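Side-chain contacts in NAD(P)H-flavin oxidoreductase (Staphylococcus epidermidis ATCC 12228, PDB 3GBH), which probably uses NAD(P)H to reduce flavin or similar acceptors, as an FMN-binding member of the nitroreductase family: residues E33-I38 against A84-F89; A57-Q60 against M64-K67; E70-N75 against E170-I175; D137-D142 against R182-L187. All coordinates share one frame; numbering follows the deposited sequence.

All four contacts bear on the central antiparallel sheet. Interaction 1 packs helix 32-42 on strand 84-91; interaction 2, centred about 12 Å away, lies at the end of the neighbouring strand 54-59, where Met85 N is 2.9 Å from Val59 O in a probable hydrogen bond. On the other flank, strand 183-192 of interaction 4 meets strand 84-91, with Ile88 O 2.8 Å from Val186 N. Interaction 3 adjoins interaction 4, its Ala173 CB lying 4.2 Å from Tyr183 O. Two different flavins border the set: Asn75 of interaction 3 hydrogen-bonds one, while Ile141 and Asp142 of interaction 4 touch another, bound mainly by the second subunit.

Interaction 1: E33-I38 against A84-F89; sequences EEMDEI and AMLIIF
Met35, a selenomethionine, leaves its backbone with CG opposite the backbone N (chi1 -175°) and then bends twice, at chi2 (68°) and chi3 (76°), so that the hooked end lies against Ala84 and Leu86. The terminal CE meets Ala84 CB at 3.9 Å, methyl against methyl, while Met35 SE, one bond back, lies 4.4 Å from Leu86 CD2 in a looser apolar contact. Ala84 and Leu86 are two apart on a strand and both direct their CB toward the helix. Here helix 32-42 lies over one face of the antiparallel sheet of this nitroreductase-family fold, and a single long side chain spans the gap: the nearest CA atoms, of Met35 and Ala84, are 9.6 Å apart. Ile191 of the adjoining strand 183-192 also touches Met35 and Ala84, and Leu150 of helix 132-156 packs on Leu86. Phe212 of the second subunit packs on Met35, and the neighbouring Asp36 forms a salt bridge with Arg210 of that subunit.

Interaction 2: A57-Q60 against M64-K67; sequences AVVQ and MKEK
Val59, the last residue of its strand, points its side chain into the start of the following helix. Its CG1 touches Met64 CG at 3.6 Å. The same Val59 CG1 lies 3.8 Å from the backbone N of Lys65. With CG1 opposite the backbone N (chi1 -180°), this one methyl fits into the angle between two consecutive helical residues. The Val59 and Met64 side chains cross at about a right angle; beyond CG the selenomethionine turns away from Val59, and Ile176 of the same chain and Leu213 of the second subunit pack on it. The contact closes a local strand-turn-helix unit, with strand 54-59, outermost in this chain but paired with a strand of the second subunit, leading through a short turn into helix 62-68; Ser61 OG in the turn accepts a hydrogen bond from Met64 N. At Gln60 the backbone carbonyl takes over from the side chain, whose CB points away. Lys65 runs extended past it, placing CE 4.2 Å from Gln60 O. A water 2.9 Å from Gln60 O accepts a weak hydrogen bond from Lys65 NZ; the ammonium is held chiefly by the carbonyls of Leu79 and Ser82.

Interaction 3: E70-N75 against E170-I175; sequences ESFGFN and ENIADI. With FMN (flavin mononucleotide), chain H.
Ile172 faces Ser71 and Phe72 from the first turn of its helix, and its two branches part at CB. CG2 packs on the ring of Pro185. The other branch leaves with CG1 opposite the backbone N (chi1 -168°), and this Ile172 CG1 passes Ile87 CD1 at 3.9 Å; it ends in CD1, which meets Ser71 CB at 4.2 Å and Phe72 CE1 at 4.5 Å, approaching the ring obliquely. Ile172 is part of an apolar cluster in which the loop between helices 62-68 and 76-81 and the short helix 172-176 both rest on the sheet of the nitroreductase fold, through Ile87. Phe72 also lies nearly parallel to the ring of Phe167. Further along the loop, Asn75 reads the pyrimidine edge of a bound flavin with its amide: OD1 accepts from FMN N3 at 2.8 Å (147° at the hydrogen), and ND2 donates to FMN O4 at 3.1 Å (137°). ND2 also gives a hydrogen bond to Gly166 O.

Interaction 4: D137-D142 against R182-L187; sequences DIVNID and RYVPVL. With FMN (flavin mononucleotide), chain E.
Asn140 and Val186 form the tight part of this helix-strand contact. Asn140 OD1 lies 3.4 Å from Val186 CG2 and 3.8 Å from Val186 CG1, so the carbonyl oxygen sits against both methyls while the two side chains cross obliquely. Val186 CG2 lies beside its own backbone N and anti to the carbonyl carbon (chi1 178°), which turns it to the amide oxygen; it is also 4.2 Å from Asn140 CA, bringing the valine close to the helix backbone. The oxygen's polar partner is a water, which donates to Asn140 OD1 at 2.7 Å and to Pro185 O, bridging helix and strand. Toward the start of the strand the packing is sparser. There Val139 CG2 meets Val184 CG2 at 3.9 Å, a single methyl-methyl touch between side chains at about a right angle, and Val184 remains partly exposed. On another side of the helix, Asp142 OD1 approaches the flavin methyl C7M at 3.6 Å and Ile141 CG2 borders the same methyl, while Ser48 N donates to Asp142 OD1. Val186 and Leu187 both face Ile88, forming a classic beta bulge, and the flavin, hydrogen-bonded by the second subunit, occupies the intersubunit FMN site characteristic of nitroreductase-family dimers.

Interaction 1: E33-I38 against A84-F89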
loop_
_atom_site.group_PDB
_atom_site.type_symbol
_atom_site.label_atom_id
_atom_site.label_comp_id
_atom_site.label_asym_id
_atom_site.label_seq_id
_atom_site.Cartn_x
_atom_site.Cartn_y
_atom_site.Cartn_z
ATOM N N GLU B 33 32.134 19.062 12.831
ATOM C CA GLU B 33 31.756 17.646 13.000
ATOM C C GLU B 33 30.457 17.408 12.263
ATOM O O GLU B 33 30.288 16.428 11.552
ATOM C CB GLU B 33 31.627 17.287 14.512
ATOM C CG GLU B 33 31.635 15.765 14.865
ATOM C CD GLU B 33 31.518 15.472 16.407
ATOM O OE1 GLU B 33 31.789 16.391 17.235
ATOM O OE2 GLU B 33 31.173 14.311 16.784
ATOM N N GLU B 34 29.545 18.358 12.387
ATOM C CA GLU B 34 28.267 18.247 11.766
ATOM C C GLU B 34 28.330 18.436 10.238
ATOM O O GLU B 34 27.747 17.649 9.500
ATOM C CB GLU B 34 27.350 19.269 12.398
ATOM C CG GLU B 34 25.974 19.114 11.961
ATOM C CD GLU B 34 25.084 18.443 12.943
ATOM O OE1 GLU B 34 25.527 17.580 13.738
ATOM O OE2 GLU B 34 23.900 18.778 12.891
HETATM N N MSE B 35 29.025 19.472 9.758
HETATM C CA MSE B 35 29.209 19.631 8.305
HETATM C C MSE B 35 29.853 18.391 7.673
HETATM O O MSE B 35 29.503 17.982 6.555
HETATM C CB MSE B 35 30.103 20.844 8.027
HETATM C CG MSE B 35 30.240 21.164 6.535
HETATM SE SE MSE B 35 28.559 21.793 5.782
HETATM C CE MSE B 35 28.566 23.584 6.505
ATOM N N ASP B 36 30.834 17.825 8.369
ATOM C CA ASP B 36 31.493 16.613 7.901
ATOM C C ASP B 36 30.555 15.388 7.865
ATOM O O ASP B 36 30.640 14.588 6.951
ATOM C CB ASP B 36 32.744 16.330 8.724
ATOM C CG ASP B 36 33.929 17.192 8.294
ATOM O OD1 ASP B 36 33.779 17.984 7.339
ATOM O OD2 ASP B 36 34.984 17.084 8.930
ATOM N N GLU B 37 29.666 15.254 8.856
ATOM C CA GLU B 37 28.637 14.207 8.833
ATOM C C GLU B 37 27.731 14.362 7.630
ATOM O O GLU B 37 27.472 13.404 6.897
ATOM C CB GLU B 37 27.763 14.242 10.092
ATOM C CG GLU B 37 28.412 13.748 11.328
ATOM C CD GLU B 37 27.489 13.887 12.571
ATOM O OE1 GLU B 37 26.254 14.013 12.371
ATOM O OE2 GLU B 37 27.987 13.871 13.725
ATOM N N ILE B 38 27.266 15.588 7.408
ATOM C CA ILE B 38 26.467 15.911 6.237
ATOM C C ILE B 38 27.168 15.551 4.930
ATOM O O ILE B 38 26.590 14.904 4.072
ATOM C CB ILE B 38 26.056 17.405 6.252
ATOM C CG1 ILE B 38 25.080 17.670 7.418
ATOM C CG2 ILE B 38 25.471 17.815 4.915
ATOM C CD1 ILE B 38 24.851 19.187 7.715
ATOM N N ALA B 84 27.386 28.659 5.582
ATOM C CA ALA B 84 28.395 28.430 4.574
ATOM C C ALA B 84 27.729 28.530 3.213
ATOM O O ALA B 84 26.535 28.196 3.076
ATOM C CB ALA B 84 29.039 27.003 4.760
HETATM N N MSE B 85 28.499 28.969 2.214
HETATM C CA MSE B 85 28.117 28.798 0.811
HETATM C C MSE B 85 28.953 27.670 0.226
HETATM O O MSE B 85 30.171 27.805 0.055
HETATM C CB MSE B 85 28.361 30.078 0.027
HETATM C CG MSE B 85 27.981 29.984 -1.453
HETATM SE SE MSE B 85 26.076 29.717 -1.758
HETATM C CE MSE B 85 25.507 31.535 -1.451
ATOM N N LEU B 86 28.298 26.563 -0.082
ATOM C CA LEU B 86 28.952 25.415 -0.679
ATOM C C LEU B 86 29.016 25.676 -2.172
ATOM O O LEU B 86 28.001 25.993 -2.760
ATOM C CB LEU B 86 28.161 24.141 -0.403
ATOM C CG LEU B 86 27.744 23.867 1.048
ATOM C CD1 LEU B 86 27.085 22.498 1.178
ATOM C CD2 LEU B 86 28.926 23.975 1.985
ATOM N N ILE B 87 30.198 25.598 -2.768
ATOM C CA ILE B 87 30.309 25.660 -4.225
ATOM C C ILE B 87 30.849 24.320 -4.694
ATOM O O ILE B 87 31.949 23.925 -4.312
ATOM C CB ILE B 87 31.199 26.800 -4.689
ATOM C CG1 ILE B 87 30.795 28.115 -3.995
ATOM C CG2 ILE B 87 31.129 26.960 -6.225
ATOM C CD1 ILE B 87 31.725 29.316 -4.318
ATOM N N ILE B 88 30.061 23.618 -5.510
ATOM C CA ILE B 88 30.396 22.273 -5.938
ATOM C C ILE B 88 30.924 22.344 -7.365
ATOM O O ILE B 88 30.280 22.885 -8.247
ATOM C CB ILE B 88 29.187 21.351 -5.869
ATOM C CG1 ILE B 88 28.677 21.248 -4.419
ATOM C CG2 ILE B 88 29.527 19.959 -6.419
ATOM C CD1 ILE B 88 27.242 20.808 -4.326
ATOM N N PHE B 89 32.138 21.833 -7.537
ATOM C CA PHE B 89 32.848 21.788 -8.779
ATOM C C PHE B 89 32.933 20.327 -9.214
ATOM O O PHE B 89 32.886 19.422 -8.387
ATOM C CB PHE B 89 34.273 22.304 -8.584
ATOM C CG PHE B 89 34.374 23.775 -8.321
ATOM C CD1 PHE B 89 34.210 24.270 -7.033
ATOM C CD2 PHE B 89 34.664 24.664 -9.361
ATOM C CE1 PHE B 89 34.308 25.622 -6.782
ATOM C CE2 PHE B 89 34.766 26.003 -9.140
ATOM C CZ PHE B 89 34.586 26.508 -7.833
#

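Interaction 2: A57-Q60 against M64-K67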
loop_
_atom_site.group_PDB
_atom_site.type_symbol
_atom_site.label_atom_id
_atom_site.label_comp_id
_atom_site.label_asym_id
_atom_site.label_seq_id
_atom_site.Cartn_x
_atom_site.Cartn_y
_atom_site.Cartn_z
ATOM N N ALA B 57 33.883 23.252 -2.227
ATOM C CA ALA B 57 34.470 24.407 -1.539
ATOM C C ALA B 57 33.434 24.898 -0.524
ATOM O O ALA B 57 32.371 25.383 -0.914
ATOM C CB ALA B 57 34.842 25.530 -2.547
ATOM N N VAL B 58 33.728 24.732 0.771
ATOM C CA VAL B 58 32.808 25.134 1.836
ATOM C C VAL B 58 33.242 26.545 2.231
ATOM O O VAL B 58 34.168 26.724 3.048
ATOM C CB VAL B 58 32.897 24.174 3.036
ATOM C CG1 VAL B 58 31.906 24.568 4.119
ATOM C CG2 VAL B 58 32.714 22.680 2.586
ATOM N N VAL B 59 32.612 27.547 1.608
ATOM C CA VAL B 59 32.957 28.934 1.866
ATOM C C VAL B 59 32.281 29.421 3.140
ATOM O O VAL B 59 31.095 29.684 3.160
ATOM C CB VAL B 59 32.580 29.852 0.682
ATOM C CG1 VAL B 59 32.968 31.304 0.991
ATOM C CG2 VAL B 59 33.263 29.347 -0.589
ATOM N N GLN B 60 33.074 29.569 4.193
ATOM C CA GLN B 60 32.564 29.961 5.504
ATOM C C GLN B 60 33.233 31.223 6.070
ATOM O O GLN B 60 32.599 31.946 6.821
ATOM C CB GLN B 60 32.723 28.798 6.481
ATOM C CG GLN B 60 34.178 28.337 6.595
ATOM C CD GLN B 60 34.437 27.320 7.716
ATOM O OE1 GLN B 60 35.579 27.190 8.174
ATOM N NE2 GLN B 60 33.398 26.554 8.105
HETATM N N MSE B 64 36.716 34.887 2.558
HETATM C CA MSE B 64 36.342 34.257 1.273
HETATM C C MSE B 64 34.929 34.655 0.797
HETATM O O MSE B 64 34.686 34.811 -0.390
HETATM C CB MSE B 64 36.439 32.729 1.349
HETATM C CG MSE B 64 36.375 32.002 -0.037
HETATM SE SE MSE B 64 37.741 32.618 -1.346
HETATM C CE MSE B 64 39.305 31.628 -0.733
ATOM N N LYS B 65 34.012 34.847 1.736
ATOM C CA LYS B 65 32.709 35.407 1.406
ATOM C C LYS B 65 32.846 36.772 0.743
ATOM O O LYS B 65 32.188 37.059 -0.259
ATOM C CB LYS B 65 31.860 35.523 2.668
ATOM C CG LYS B 65 31.275 34.190 3.116
ATOM C CD LYS B 65 30.256 34.407 4.203
ATOM C CE LYS B 65 29.342 33.211 4.403
ATOM N NZ LYS B 65 28.212 33.659 5.213
ATOM N N GLU B 66 33.697 37.622 1.304
ATOM C CA GLU B 66 33.935 38.918 0.709
ATOM C C GLU B 66 34.530 38.801 -0.691
ATOM O O GLU B 66 34.155 39.564 -1.594
ATOM C CB GLU B 66 34.876 39.735 1.576
ATOM C CG GLU B 66 35.149 41.120 1.036
ATOM C CD GLU B 66 33.907 41.970 0.893
ATOM O OE1 GLU B 66 32.980 41.821 1.712
ATOM O OE2 GLU B 66 33.886 42.815 -0.034
ATOM N N LYS B 67 35.458 37.855 -0.867
ATOM C CA LYS B 67 36.075 37.637 -2.171
ATOM C C LYS B 67 35.095 37.170 -3.212
ATOM O O LYS B 67 35.219 37.539 -4.372
ATOM C CB LYS B 67 37.224 36.633 -2.082
ATOM C CG LYS B 67 38.470 37.215 -1.445
ATOM C CD LYS B 67 39.553 36.134 -1.373
ATOM C CE LYS B 67 40.905 36.698 -0.997
ATOM N NZ LYS B 67 41.862 35.596 -0.644
HETATM O O HOH W 1 29.754 31.804 7.542
#

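Interaction 3: E70-N75 against E170-I175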
loop_
_atom_site.group_PDB
_atom_site.type_symbol
_atom_site.label_atom_id
_atom_site.label_comp_id
_atom_site.label_asym_id
_atom_site.label_seq_id
_atom_site.Cartn_x
_atom_site.Cartn_y
_atom_site.Cartn_z
ATOM N N GLU B 70 30.842 39.682 -5.088
ATOM C CA GLU B 70 30.379 40.230 -6.372
ATOM C C GLU B 70 29.929 39.110 -7.314
ATOM O O GLU B 70 28.962 39.279 -8.047
ATOM C CB GLU B 70 31.450 41.130 -7.027
ATOM N N SER B 71 30.596 37.958 -7.255
ATOM C CA SER B 71 30.206 36.805 -8.066
ATOM C C SER B 71 28.831 36.214 -7.732
ATOM O O SER B 71 28.315 35.412 -8.508
ATOM C CB SER B 71 31.252 35.692 -7.951
ATOM O OG SER B 71 32.528 36.174 -8.335
ATOM N N PHE B 72 28.257 36.537 -6.576
ATOM C CA PHE B 72 26.933 36.014 -6.261
ATOM C C PHE B 72 25.801 36.946 -6.601
ATOM O O PHE B 72 24.641 36.561 -6.498
ATOM C CB PHE B 72 26.863 35.461 -4.834
ATOM C CG PHE B 72 27.397 34.085 -4.752
ATOM C CD1 PHE B 72 28.755 33.879 -4.645
ATOM C CD2 PHE B 72 26.568 32.997 -4.879
ATOM C CE1 PHE B 72 29.280 32.592 -4.635
ATOM C CE2 PHE B 72 27.081 31.704 -4.860
ATOM C CZ PHE B 72 28.433 31.497 -4.747
ATOM N N GLY B 73 26.124 38.124 -7.097
ATOM C CA GLY B 73 25.116 38.970 -7.755
ATOM C C GLY B 73 23.892 39.210 -6.902
ATOM O O GLY B 73 24.011 39.728 -5.797
ATOM N N PHE B 74 22.715 38.813 -7.393
ATOM C CA PHE B 74 21.481 39.082 -6.672
ATOM C C PHE B 74 21.245 38.044 -5.584
ATOM O O PHE B 74 20.246 38.138 -4.871
ATOM C CB PHE B 74 20.250 39.177 -7.609
ATOM C CG PHE B 74 20.330 40.315 -8.609
ATOM C CD1 PHE B 74 20.098 41.631 -8.211
ATOM C CD2 PHE B 74 20.668 40.067 -9.945
ATOM C CE1 PHE B 74 20.191 42.677 -9.126
ATOM C CE2 PHE B 74 20.760 41.111 -10.869
ATOM C CZ PHE B 74 20.524 42.416 -10.462
ATOM N N ASN B 75 22.157 37.087 -5.430
ATOM C CA ASN B 75 22.096 36.132 -4.328
ATOM C C ASN B 75 22.921 36.557 -3.074
ATOM O O ASN B 75 23.443 35.722 -2.311
ATOM C CB ASN B 75 22.484 34.753 -4.868
ATOM C CG ASN B 75 21.483 34.234 -5.866
ATOM O OD1 ASN B 75 20.326 34.072 -5.530
ATOM N ND2 ASN B 75 21.913 33.965 -7.095
ATOM N N GLU B 170 32.110 31.759 -14.819
ATOM C CA GLU B 170 33.308 32.038 -15.608
ATOM C C GLU B 170 34.531 32.344 -14.751
ATOM O O GLU B 170 35.641 32.060 -15.146
ATOM C CB GLU B 170 33.069 33.221 -16.536
ATOM C CG GLU B 170 32.018 32.975 -17.591
ATOM C CD GLU B 170 32.412 31.889 -18.580
ATOM O OE1 GLU B 170 33.508 32.012 -19.183
ATOM O OE2 GLU B 170 31.624 30.918 -18.747
ATOM N N ASN B 171 34.320 32.960 -13.598
ATOM C CA ASN B 171 35.416 33.493 -12.790
ATOM C C ASN B 171 35.542 32.852 -11.412
ATOM O O ASN B 171 36.534 33.059 -10.728
ATOM C CB ASN B 171 35.265 34.989 -12.650
ATOM C CG ASN B 171 35.382 35.700 -13.968
ATOM O OD1 ASN B 171 36.412 35.628 -14.646
ATOM N ND2 ASN B 171 34.324 36.394 -14.349
ATOM N N ILE B 172 34.572 32.047 -11.015
ATOM C CA ILE B 172 34.547 31.589 -9.628
ATOM C C ILE B 172 35.743 30.701 -9.240
ATOM O O ILE B 172 36.296 30.852 -8.135
ATOM C CB ILE B 172 33.189 30.908 -9.270
ATOM C CG1 ILE B 172 33.074 30.718 -7.751
ATOM C CG2 ILE B 172 32.985 29.647 -10.094
ATOM C CD1 ILE B 172 33.057 32.079 -6.953
ATOM N N ALA B 173 36.153 29.790 -10.125
ATOM C CA ALA B 173 37.337 28.938 -9.848
ATOM C C ALA B 173 38.569 29.775 -9.561
ATOM O O ALA B 173 39.273 29.560 -8.566
ATOM C CB ALA B 173 37.623 27.953 -11.010
ATOM N N ASP B 174 38.834 30.743 -10.434
ATOM C CA ASP B 174 39.975 31.622 -10.248
ATOM C C ASP B 174 39.922 32.387 -8.920
ATOM O O ASP B 174 40.954 32.605 -8.274
ATOM C CB ASP B 174 40.069 32.636 -11.396
ATOM C CG ASP B 174 40.382 31.983 -12.750
ATOM O OD1 ASP B 174 41.169 30.995 -12.790
ATOM O OD2 ASP B 174 39.835 32.475 -13.775
ATOM N N ILE B 175 38.730 32.846 -8.551
ATOM C CA ILE B 175 38.555 33.676 -7.366
ATOM C C ILE B 175 38.883 32.870 -6.106
ATOM O O ILE B 175 39.555 33.351 -5.220
ATOM C CB ILE B 175 37.111 34.289 -7.287
ATOM C CG1 ILE B 175 36.922 35.326 -8.397
ATOM C CG2 ILE B 175 36.868 34.945 -5.935
ATOM C CD1 ILE B 175 35.482 35.737 -8.640
HETATM N N1 FMN H . 17.266 30.379 -6.091
HETATM C C2 FMN H . 17.809 31.643 -5.908
HETATM O O2 FMN H . 17.348 32.426 -5.070
HETATM N N3 FMN H . 18.863 32.036 -6.690
HETATM C C4 FMN H . 19.407 31.177 -7.648
HETATM O O4 FMN H . 20.363 31.570 -8.344
HETATM C C4A FMN H . 18.851 29.923 -7.839
HETATM N N5 FMN H . 19.331 29.054 -8.803
HETATM C C5A FMN H . 19.002 27.715 -8.756
HETATM C C6 FMN H . 19.739 26.762 -9.480
HETATM C C7 FMN H . 19.410 25.424 -9.426
HETATM C C7M FMN H . 20.206 24.417 -10.211
HETATM C C8 FMN H . 18.315 25.017 -8.656
HETATM C C8M FMN H . 17.901 23.582 -8.545
HETATM C C9 FMN H . 17.587 25.953 -7.946
HETATM C C9A FMN H . 17.914 27.313 -7.969
HETATM N N10 FMN H . 17.193 28.267 -7.236
HETATM C C10 FMN H . 17.761 29.528 -7.052
HETATM C "C1'" FMN H . 16.064 27.847 -6.317
HETATM C "C2'" FMN H . 14.841 27.564 -7.190
HETATM O "O2'" FMN H . 14.219 28.772 -7.594
HETATM C "C3'" FMN H . 13.863 26.679 -6.410
HETATM O "O3'" FMN H . 14.462 25.427 -6.187
HETATM C "C4'" FMN H . 12.512 26.482 -7.097
HETATM O "O4'" FMN H . 11.838 27.738 -7.173
HETATM C "C5'" FMN H . 11.673 25.466 -6.326
HETATM O "O5'" FMN H . 11.431 25.934 -5.005
HETATM P P FMN H . 11.868 25.052 -3.747
HETATM O O1P FMN H . 11.470 25.748 -2.477
HETATM O O2P FMN H . 13.347 24.819 -3.849
HETATM O O3P FMN H . 11.193 23.702 -3.806
#

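Interaction 4: D137-D142 against R182-L187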
loop_
_atom_site.group_PDB
_atom_site.type_symbol
_atom_site.label_atom_id
_atom_site.label_comp_id
_atom_site.label_asym_id
_atom_site.label_seq_id
_atom_site.Cartn_x
_atom_site.Cartn_y
_atom_site.Cartn_z
ATOM N N ASP B 137 29.408 16.909 -18.987
ATOM C CA ASP B 137 28.084 16.315 -18.760
ATOM C C ASP B 137 28.150 15.294 -17.611
ATOM O O ASP B 137 27.286 15.273 -16.720
ATOM C CB ASP B 137 27.554 15.619 -20.017
ATOM C CG ASP B 137 27.152 16.577 -21.134
ATOM O OD1 ASP B 137 27.065 17.802 -20.914
ATOM O OD2 ASP B 137 26.931 16.056 -22.259
ATOM N N ILE B 138 29.176 14.457 -17.621
ATOM C CA ILE B 138 29.311 13.414 -16.594
ATOM C C ILE B 138 29.444 14.030 -15.215
ATOM O O ILE B 138 28.786 13.598 -14.267
ATOM C CB ILE B 138 30.522 12.482 -16.862
ATOM C CG1 ILE B 138 30.241 11.578 -18.078
ATOM C CG2 ILE B 138 30.854 11.615 -15.606
ATOM C CD1 ILE B 138 31.417 10.680 -18.483
ATOM N N VAL B 139 30.305 15.028 -15.089
ATOM C CA VAL B 139 30.570 15.588 -13.761
ATOM C C VAL B 139 29.379 16.436 -13.268
ATOM O O VAL B 139 29.105 16.457 -12.064
ATOM C CB VAL B 139 31.924 16.305 -13.682
ATOM C CG1 VAL B 139 33.052 15.358 -14.191
ATOM C CG2 VAL B 139 31.939 17.650 -14.449
ATOM N N ASN B 140 28.684 17.111 -14.180
ATOM C CA ASN B 140 27.463 17.862 -13.826
ATOM C C ASN B 140 26.423 16.934 -13.249
ATOM O O ASN B 140 25.813 17.235 -12.220
ATOM C CB ASN B 140 26.854 18.597 -15.029
ATOM C CG ASN B 140 27.579 19.882 -15.370
ATOM O OD1 ASN B 140 28.288 20.439 -14.542
ATOM N ND2 ASN B 140 27.442 20.333 -16.620
ATOM N N ILE B 141 26.218 15.802 -13.925
ATOM C CA ILE B 141 25.254 14.815 -13.485
ATOM C C ILE B 141 25.663 14.226 -12.138
ATOM O O ILE B 141 24.854 14.234 -11.203
ATOM C CB ILE B 141 25.001 13.695 -14.545
ATOM C CG1 ILE B 141 24.333 14.288 -15.807
ATOM C CG2 ILE B 141 24.167 12.577 -13.950
ATOM C CD1 ILE B 141 24.435 13.398 -17.047
ATOM N N ASP B 142 26.902 13.738 -12.015
ATOM C CA ASP B 142 27.296 13.060 -10.784
ATOM C C ASP B 142 27.207 14.031 -9.615
ATOM O O ASP B 142 26.709 13.668 -8.572
ATOM C CB ASP B 142 28.723 12.514 -10.854
ATOM C CG ASP B 142 28.881 11.307 -11.780
ATOM O OD1 ASP B 142 27.900 10.586 -12.036
ATOM O OD2 ASP B 142 30.036 11.073 -12.221
ATOM N N ARG B 182 40.637 22.722 -15.080
ATOM C CA ARG B 182 40.329 21.358 -14.596
ATOM C C ARG B 182 39.016 21.231 -13.829
ATOM O O ARG B 182 38.349 20.194 -13.882
ATOM C CB ARG B 182 41.449 20.892 -13.677
ATOM C CG ARG B 182 41.251 19.497 -13.169
ATOM C CD ARG B 182 42.491 18.915 -12.552
ATOM N NE ARG B 182 42.186 17.684 -11.846
ATOM C CZ ARG B 182 43.088 16.879 -11.295
ATOM N NH1 ARG B 182 44.387 17.151 -11.368
ATOM N NH2 ARG B 182 42.683 15.793 -10.669
ATOM N N TYR B 183 38.662 22.265 -13.078
ATOM C CA TYR B 183 37.492 22.194 -12.200
ATOM C C TYR B 183 36.368 23.102 -12.684
ATOM O O TYR B 183 36.556 24.293 -12.766
ATOM C CB TYR B 183 37.927 22.553 -10.786
ATOM C CG TYR B 183 38.938 21.559 -10.249
ATOM C CD1 TYR B 183 38.552 20.280 -9.875
ATOM C CD2 TYR B 183 40.286 21.899 -10.142
ATOM C CE1 TYR B 183 39.496 19.360 -9.404
ATOM C CE2 TYR B 183 41.224 21.004 -9.663
ATOM C CZ TYR B 183 40.832 19.735 -9.296
ATOM O OH TYR B 183 41.787 18.846 -8.828
ATOM N N VAL B 184 35.218 22.530 -13.044
ATOM C CA VAL B 184 34.104 23.350 -13.553
ATOM C C VAL B 184 33.017 23.499 -12.492
ATOM O O VAL B 184 32.643 22.530 -11.886
ATOM C CB VAL B 184 33.509 22.778 -14.842
ATOM C CG1 VAL B 184 34.593 22.806 -15.956
ATOM C CG2 VAL B 184 32.987 21.376 -14.628
ATOM N N PRO B 185 32.522 24.720 -12.273
ATOM C CA PRO B 185 31.453 24.905 -11.276
ATOM C C PRO B 185 30.143 24.284 -11.733
ATOM O O PRO B 185 29.761 24.437 -12.891
ATOM C CB PRO B 185 31.333 26.410 -11.149
ATOM C CG PRO B 185 32.034 27.000 -12.317
ATOM C CD PRO B 185 32.834 25.955 -13.008
ATOM N N VAL B 186 29.488 23.546 -10.850
ATOM C CA VAL B 186 28.237 22.877 -11.201
ATOM C C VAL B 186 27.060 23.641 -10.599
ATOM O O VAL B 186 26.178 24.119 -11.304
ATOM C CB VAL B 186 28.228 21.407 -10.715
ATOM C CG1 VAL B 186 26.879 20.758 -11.053
ATOM C CG2 VAL B 186 29.393 20.612 -11.352
ATOM N N LEU B 187 27.069 23.776 -9.281
ATOM C CA LEU B 187 26.092 24.610 -8.607
ATOM C C LEU B 187 26.595 24.962 -7.234
ATOM O O LEU B 187 27.549 24.341 -6.772
ATOM C CB LEU B 187 24.752 23.891 -8.487
ATOM C CG LEU B 187 24.524 22.890 -7.397
ATOM C CD1 LEU B 187 22.973 22.590 -7.242
ATOM C CD2 LEU B 187 25.316 21.635 -7.679
HETATM N N1 FMN E . 26.133 1.074 -13.522
HETATM C C2 FMN E . 26.023 0.157 -14.548
HETATM O O2 FMN E . 25.980 -1.059 -14.276
HETATM N N3 FMN E . 25.974 0.596 -15.865
HETATM C C4 FMN E . 26.026 1.944 -16.185
HETATM O O4 FMN E . 25.968 2.263 -17.388
HETATM C C4A FMN E . 26.155 2.892 -15.145
HETATM N N5 FMN E . 26.255 4.255 -15.403
HETATM C C5A FMN E . 26.084 5.150 -14.358
HETATM C C6 FMN E . 25.858 6.500 -14.623
HETATM C C7 FMN E . 25.660 7.413 -13.619
HETATM C C7M FMN E . 25.398 8.863 -13.935
HETATM C C8 FMN E . 25.694 6.982 -12.305
HETATM C C8M FMN E . 25.455 7.974 -11.211
HETATM C C9 FMN E . 25.912 5.646 -12.014
HETATM C C9A FMN E . 26.121 4.705 -13.035
HETATM N N10 FMN E . 26.342 3.350 -12.777
HETATM C C10 FMN E . 26.229 2.441 -13.812
HETATM C "C1'" FMN E . 26.334 2.829 -11.344
HETATM C "C2'" FMN E . 27.658 3.182 -10.681
HETATM O "O2'" FMN E . 28.673 2.255 -11.043
HETATM C "C3'" FMN E . 27.479 3.123 -9.172
HETATM O "O3'" FMN E . 26.527 4.074 -8.774
HETATM C "C4'" FMN E . 28.782 3.323 -8.415
HETATM O "O4'" FMN E . 29.578 2.189 -8.725
HETATM C "C5'" FMN E . 28.502 3.441 -6.917
HETATM O "O5'" FMN E . 27.880 2.251 -6.399
HETATM P P FMN E . 26.456 2.332 -5.666
HETATM O O1P FMN E . 26.015 0.923 -5.282
HETATM O O2P FMN E . 25.457 2.952 -6.612
HETATM O O3P FMN E . 26.482 3.201 -4.466
HETATM O O HOH W 2 28.575 23.162 -14.795
#